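Local atomic coordinates of alpha-ketoglutarate-dependent 2,4-dichlorophenoxyacetate dioxygenase (Bradyrhizobium diazoefficiens, PDB entry 5BKE), a protein that probably catalyses 2-oxoglutarate-dependent oxidation of aryloxyalkanoate herbicides at a metal centre, occupied here by manganese with N-oxalylglycine bound. Residues A160-L165 with Q196-T201; M172-S177 with S213-K218. All blocks are in the same frame, centred on the assembly; numbering follows the deposited sequence.

Both contacts are built on one four-stranded antiparallel sheet, ordered 208-210, 194-201, 166-169, 216-219, within the TauD/TfdA family fold. Contact 1 sets the C-terminal part of helix 156-162, with the turn from Ile162 to Leu165, against strand 194-201; contact 2 sets helix 171-176 against the turn 213-216 and the start of strand 216-219. Along the chain the segments alternate: 160-165, 172-177, 196-201, 213-218. Strand 166-169 links the first segment of contact 1 to the first segment of contact 2. The centres lie about 18 Å apart and the nearest atoms about 7 Å, without touching. Contact 2 is the one beside the manganese site, its His215 side chain about 7 Å from the metal.

Contact 1 of 2, residues A160-L165 with Q196-T201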
loop_
_atom_site.group_PDB
_atom_site.type_symbol
_atom_site.label_atom_id
_atom_site.label_comp_id
_atom_site.label_asym_id
_atom_site.label_seq_id
_atom_site.Cartn_x
_atom_site.Cartn_y
_atom_site.Cartn_z
ATOM N N ALA C 160 -20.101 2.840 17.822
ATOM C CA ALA C 160 -19.840 2.341 19.176
ATOM C C ALA C 160 -20.938 2.766 20.162
ATOM O O ALA C 160 -21.292 1.992 21.049
ATOM C CB ALA C 160 -18.463 2.783 19.667
ATOM N N GLU C 161 -21.459 3.987 19.990
ATOM C CA GLU C 161 -22.544 4.532 20.816
ATOM C C GLU C 161 -23.847 3.732 20.644
ATOM O O GLU C 161 -24.490 3.366 21.634
ATOM C CB GLU C 161 -22.766 6.028 20.505
ATOM C CG GLU C 161 -23.978 6.682 21.189
ATOM C CD GLU C 161 -24.328 8.079 20.663
ATOM O OE1 GLU C 161 -23.864 8.479 19.562
ATOM O OE2 GLU C 161 -25.090 8.788 21.362
ATOM N N ILE C 162 -24.208 3.444 19.394
ATOM C CA ILE C 162 -25.507 2.839 19.072
ATOM C C ILE C 162 -25.584 1.302 19.165
ATOM O O ILE C 162 -26.679 0.743 19.217
ATOM C CB ILE C 162 -26.050 3.342 17.701
ATOM C CG1 ILE C 162 -25.173 2.854 16.534
ATOM C CG2 ILE C 162 -26.220 4.868 17.720
ATOM C CD1 ILE C 162 -25.750 3.119 15.160
ATOM N N GLU C 163 -24.425 0.637 19.217
ATOM C CA GLU C 163 -24.324 -0.826 19.065
ATOM C C GLU C 163 -25.348 -1.653 19.862
ATOM O O GLU C 163 -25.983 -2.550 19.302
ATOM C CB GLU C 163 -22.874 -1.305 19.318
ATOM C CG GLU C 163 -22.623 -2.819 19.245
ATOM C CD GLU C 163 -22.851 -3.439 17.864
ATOM O OE1 GLU C 163 -22.524 -2.808 16.836
ATOM O OE2 GLU C 163 -23.353 -4.589 17.800
ATOM N N ASP C 164 -25.514 -1.337 21.146
ATOM C CA ASP C 164 -26.364 -2.141 22.039
ATOM C C ASP C 164 -27.688 -1.471 22.407
ATOM O O ASP C 164 -28.446 -2.000 23.224
ATOM C CB ASP C 164 -25.593 -2.548 23.304
ATOM C CG ASP C 164 -24.386 -3.430 22.995
ATOM O OD1 ASP C 164 -24.575 -4.566 22.517
ATOM O OD2 ASP C 164 -23.244 -2.982 23.221
ATOM N N LEU C 165 -27.976 -0.329 21.786
ATOM C CA LEU C 165 -29.215 0.399 22.060
ATOM C C LEU C 165 -30.483 -0.339 21.597
ATOM O O LEU C 165 -30.485 -1.044 20.576
ATOM C CB LEU C 165 -29.145 1.820 21.493
ATOM C CG LEU C 165 -28.081 2.768 22.076
ATOM C CD1 LEU C 165 -28.205 4.154 21.449
ATOM C CD2 LEU C 165 -28.135 2.857 23.599
ATOM N N GLN C 196 -36.929 -3.596 20.047
ATOM C CA GLN C 196 -36.126 -3.975 18.881
ATOM C C GLN C 196 -34.758 -3.343 19.010
ATOM O O GLN C 196 -34.636 -2.208 19.479
ATOM C CB GLN C 196 -36.751 -3.513 17.546
ATOM C CG GLN C 196 -38.212 -3.892 17.292
ATOM C CD GLN C 196 -38.426 -5.316 16.780
ATOM O OE1 GLN C 196 -37.485 -6.088 16.600
ATOM N NE2 GLN C 196 -39.680 -5.659 16.531
ATOM N N ARG C 197 -33.735 -4.075 18.581
ATOM C CA ARG C 197 -32.372 -3.537 18.453
ATOM C C ARG C 197 -32.348 -2.382 17.454
ATOM O O ARG C 197 -33.021 -2.446 16.419
ATOM C CB ARG C 197 -31.411 -4.620 17.962
ATOM C CG ARG C 197 -31.165 -5.774 18.923
ATOM C CD ARG C 197 -30.226 -5.405 20.065
ATOM N NE ARG C 197 -28.898 -4.971 19.613
ATOM C CZ ARG C 197 -27.889 -5.788 19.324
ATOM N NH1 ARG C 197 -28.046 -7.098 19.421
ATOM N NH2 ARG C 197 -26.720 -5.292 18.925
ATOM N N LEU C 198 -31.581 -1.338 17.779
ATOM C CA LEU C 198 -31.311 -0.242 16.855
ATOM C C LEU C 198 -30.382 -0.698 15.736
ATOM O O LEU C 198 -30.480 -0.225 14.604
ATOM C CB LEU C 198 -30.716 0.959 17.601
ATOM C CG LEU C 198 -30.425 2.279 16.864
ATOM C CD1 LEU C 198 -31.645 2.827 16.128
ATOM C CD2 LEU C 198 -29.868 3.333 17.821
ATOM N N VAL C 199 -29.479 -1.620 16.063
ATOM C CA VAL C 199 -28.529 -2.162 15.092
ATOM C C VAL C 199 -28.793 -3.653 14.922
ATOM O O VAL C 199 -28.741 -4.425 15.897
ATOM C CB VAL C 199 -27.063 -1.906 15.511
ATOM C CG1 VAL C 199 -26.093 -2.486 14.480
ATOM C CG2 VAL C 199 -26.813 -0.414 15.695
ATOM N N ARG C 200 -29.088 -4.051 13.687
ATOM C CA ARG C 200 -29.416 -5.453 13.405
ATOM C C ARG C 200 -28.438 -6.092 12.426
ATOM O O ARG C 200 -27.748 -5.385 11.680
ATOM C CB ARG C 200 -30.885 -5.611 12.981
ATOM C CG ARG C 200 -31.250 -5.062 11.610
ATOM C CD ARG C 200 -32.765 -4.999 11.415
ATOM N NE ARG C 200 -33.435 -6.308 11.469
ATOM C CZ ARG C 200 -34.748 -6.492 11.295
ATOM N NH1 ARG C 200 -35.540 -5.456 11.041
ATOM N NH2 ARG C 200 -35.274 -7.713 11.357
ATOM N N THR C 201 -28.356 -7.421 12.463
ATOM C CA THR C 201 -27.448 -8.173 11.591
ATOM C C THR C 201 -28.244 -9.131 10.713
ATOM O O THR C 201 -29.004 -9.951 11.221
ATOM C CB THR C 201 -26.360 -8.911 12.417
ATOM O OG1 THR C 201 -25.532 -7.946 13.078
ATOM C CG2 THR C 201 -25.467 -9.779 11.532
HETATM O O HOH W 1 -28.683 -2.373 18.880
HETATM O O HOH W 2 -23.808 -6.050 20.128
#
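Glu163 and Leu165 turn their backbone carbonyls toward Arg197 and Leu198, where a type I beta turn from Ile162 to Leu165, overlapping the last part of helix 156-162, meets the break in strand 194-201. Two direct hydrogen bonds join the segments. Leu198 N donates almost straight to Leu165 O (3.0 Å), while Arg197 NH2 reaches Glu163 O at 2.9 Å with the oxygen close to the guanidinium plane. The arginine chain is bent at chi2 and chi3, and Val199 O lies over one face of its guanidinium, offset toward the rim. A long side chain with several N-H groups suits this place because it reaches across to Glu163 O while its NE meets a bridging water.

Charge adds a weaker layer. Glu163 OE2 makes a long salt bridge to Arg197 NH2 (3.6 Å), the two planes steeply inclined, while OE1 pairs with Lys208; Asp164 would add only a diffuse negative field. A water bridges Glu163 OE2 and Asp164 OD1.

Beside these polar bonds the contact is aliphatic. Leu198 CG stands anti to the backbone N (chi1 -176°), and its CD2 meets Ile162 CB at 3.8 Å, the two chains crossing at about a right angle, and also lies beside Leu165 CB. Ile162 CD1 touches Val199 CG2 at 3.7 Å. Branched side chains suit this layer, which Leu230, Leu231 and Leu234 of helix 224-238 extend.

A second water lies between turn and strand, donating to Glu163 O and Leu165 O and accepting from Val199 N and, at 2.7 Å, from Arg197 NE.

Contact 2 of 2, residues M172-S177 with S213-K218; sequences MYSRGS and SSHAGK
Tyr173 lays one face of its ring over Gly217, whose CA sits 3.6 Å from the ring centroid and 16° off the normal, a CH-pi contact between helix 171-176 and strand 216-219. The fit calls for glycine, since a CB would run into Tyr173 CG. His215 O lies near the ring plane, at its edge, 3.3 Å from Tyr173 CD2, and the phenol oxygen ends beside the aliphatic CG and CD of Lys218. An alanine in place of Tyr173 would probably leave Gly217 CA without its aromatic cover and open a gap between helix and strand.

One residue on, Ser174 is turned toward the His215 imidazole edge. Its OG occupies the crowded position between the backbone N and carbonyl carbon (chi1 57°), lies in the ring plane and is hydrogen-bonded to ND1 at 2.8 Å; it is also bonded to Leu171 O, within its own helix. A small hydroxyl suits the spot, because Ser174 CB is already 3.4 Å from Ser214 OG. Ser214 OG stands over one face of the imidazole, toward its rim.

Arg175 runs alongside His215, its NH2 3.8 Å from CE1 and the two planes 37° apart. A water accepts from this NH2 and is bonded to Ser214 OG, while Phe107 makes a cation-pi contact with the guanidinium. Phe120 meets the histidine ring edge-to-face, and Ser214 is the residue that touches His115, a manganese ligand. Bonded at ND1 to a hydroxyl that Leu171 O also holds, the His215 ring is probably restrained in its rotation, about 7 Å from the manganese.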
loop_
_atom_site.group_PDB
_atom_site.type_symbol
_atom_site.label_atom_id
_atom_site.label_comp_id
_atom_site.label_asym_id
_atom_site.label_seq_id
_atom_site.Cartn_x
_atom_site.Cartn_y
_atom_site.Cartn_z
ATOM N N MET C 172 -48.700 3.503 18.051
ATOM C CA MET C 172 -49.056 4.718 18.791
ATOM C C MET C 172 -47.999 5.828 18.681
ATOM O O MET C 172 -48.330 7.014 18.789
ATOM C CB MET C 172 -49.338 4.396 20.262
ATOM C CG MET C 172 -50.485 3.416 20.501
ATOM S SD MET C 172 -50.997 3.285 22.239
ATOM C CE MET C 172 -49.699 2.279 22.963
ATOM N N TYR C 173 -46.734 5.450 18.480
ATOM C CA TYR C 173 -45.655 6.438 18.305
ATOM C C TYR C 173 -45.677 7.098 16.920
ATOM O O TYR C 173 -45.575 8.327 16.814
ATOM C CB TYR C 173 -44.282 5.827 18.571
ATOM C CG TYR C 173 -43.929 5.578 20.025
ATOM C CD1 TYR C 173 -44.019 6.599 20.981
ATOM C CD2 TYR C 173 -43.447 4.322 20.440
ATOM C CE1 TYR C 173 -43.671 6.373 22.309
ATOM C CE2 TYR C 173 -43.097 4.085 21.767
ATOM C CZ TYR C 173 -43.207 5.113 22.698
ATOM O OH TYR C 173 -42.861 4.891 24.016
ATOM N N SER C 174 -45.820 6.281 15.877
ATOM C CA SER C 174 -45.880 6.774 14.506
ATOM C C SER C 174 -47.126 7.618 14.239
ATOM O O SER C 174 -47.024 8.685 13.627
ATOM C CB SER C 174 -45.781 5.633 13.502
ATOM O OG SER C 174 -46.793 4.672 13.717
ATOM N N ARG C 175 -48.284 7.141 14.701
ATOM C CA ARG C 175 -49.538 7.878 14.547
ATOM C C ARG C 175 -49.567 9.078 15.476
ATOM O O ARG C 175 -50.102 10.119 15.121
ATOM C CB ARG C 175 -50.771 6.984 14.749
ATOM C CG ARG C 175 -50.861 5.773 13.830
ATOM C CD ARG C 175 -50.632 6.112 12.366
ATOM N NE ARG C 175 -50.611 4.941 11.476
ATOM C CZ ARG C 175 -49.514 4.337 11.012
ATOM N NH1 ARG C 175 -49.638 3.304 10.190
ATOM N NH2 ARG C 175 -48.297 4.751 11.352
ATOM N N GLY C 176 -48.937 8.938 16.641
ATOM C CA GLY C 176 -48.761 10.043 17.589
ATOM C C GLY C 176 -47.998 11.256 17.090
ATOM O O GLY C 176 -48.329 12.389 17.457
ATOM N N SER C 177 -46.972 11.041 16.266
ATOM C CA SER C 177 -46.224 12.172 15.689
ATOM C C SER C 177 -47.032 12.925 14.622
ATOM O O SER C 177 -46.707 14.068 14.282
ATOM C CB SER C 177 -44.852 11.734 15.156
ATOM O OG SER C 177 -44.979 10.721 14.185
ATOM N N SER C 213 -37.342 3.355 12.005
ATOM C CA SER C 213 -38.789 3.251 11.777
ATOM C C SER C 213 -39.545 4.341 12.515
ATOM O O SER C 213 -39.200 4.695 13.658
ATOM C CB SER C 213 -39.318 1.873 12.216
ATOM O OG SER C 213 -40.645 1.661 11.764
ATOM N N SER C 214 -40.583 4.864 11.859
ATOM C CA SER C 214 -41.522 5.817 12.480
ATOM C C SER C 214 -42.165 5.278 13.776
ATOM O O SER C 214 -42.523 6.051 14.661
ATOM C CB SER C 214 -42.618 6.205 11.490
ATOM O OG SER C 214 -43.377 5.062 11.126
ATOM N N HIS C 215 -42.297 3.960 13.875
ATOM C CA HIS C 215 -42.875 3.316 15.065
ATOM C C HIS C 215 -41.988 3.427 16.319
ATOM O O HIS C 215 -42.496 3.393 17.434
ATOM C CB HIS C 215 -43.252 1.865 14.773
ATOM C CG HIS C 215 -44.054 1.688 13.517
ATOM N ND1 HIS C 215 -45.201 2.411 13.252
ATOM C CD2 HIS C 215 -43.884 0.859 12.459
ATOM C CE1 HIS C 215 -45.694 2.040 12.082
ATOM N NE2 HIS C 215 -44.914 1.099 11.582
ATOM N N ALA C 216 -40.678 3.594 16.124
ATOM C CA ALA C 216 -39.730 3.784 17.225
ATOM C C ALA C 216 -39.846 5.188 17.830
ATOM O O ALA C 216 -39.514 6.202 17.184
ATOM C CB ALA C 216 -38.305 3.487 16.777
ATOM N N GLY C 217 -40.337 5.236 19.068
ATOM C CA GLY C 217 -40.611 6.494 19.741
ATOM C C GLY C 217 -39.719 6.811 20.915
ATOM O O GLY C 217 -39.766 7.922 21.435
ATOM N N LYS C 218 -38.917 5.840 21.347
ATOM C CA LYS C 218 -37.884 6.091 22.358
ATOM C C LYS C 218 -36.777 5.039 22.317
ATOM O O LYS C 218 -36.974 3.932 21.806
ATOM C CB LYS C 218 -38.491 6.207 23.771
ATOM C CG LYS C 218 -38.876 4.888 24.427
ATOM C CD LYS C 218 -39.280 5.070 25.887
ATOM C CE LYS C 218 -38.088 5.364 26.792
ATOM N NZ LYS C 218 -38.536 5.685 28.175
HETATM O O HOH W 3 -45.649 4.809 9.826
#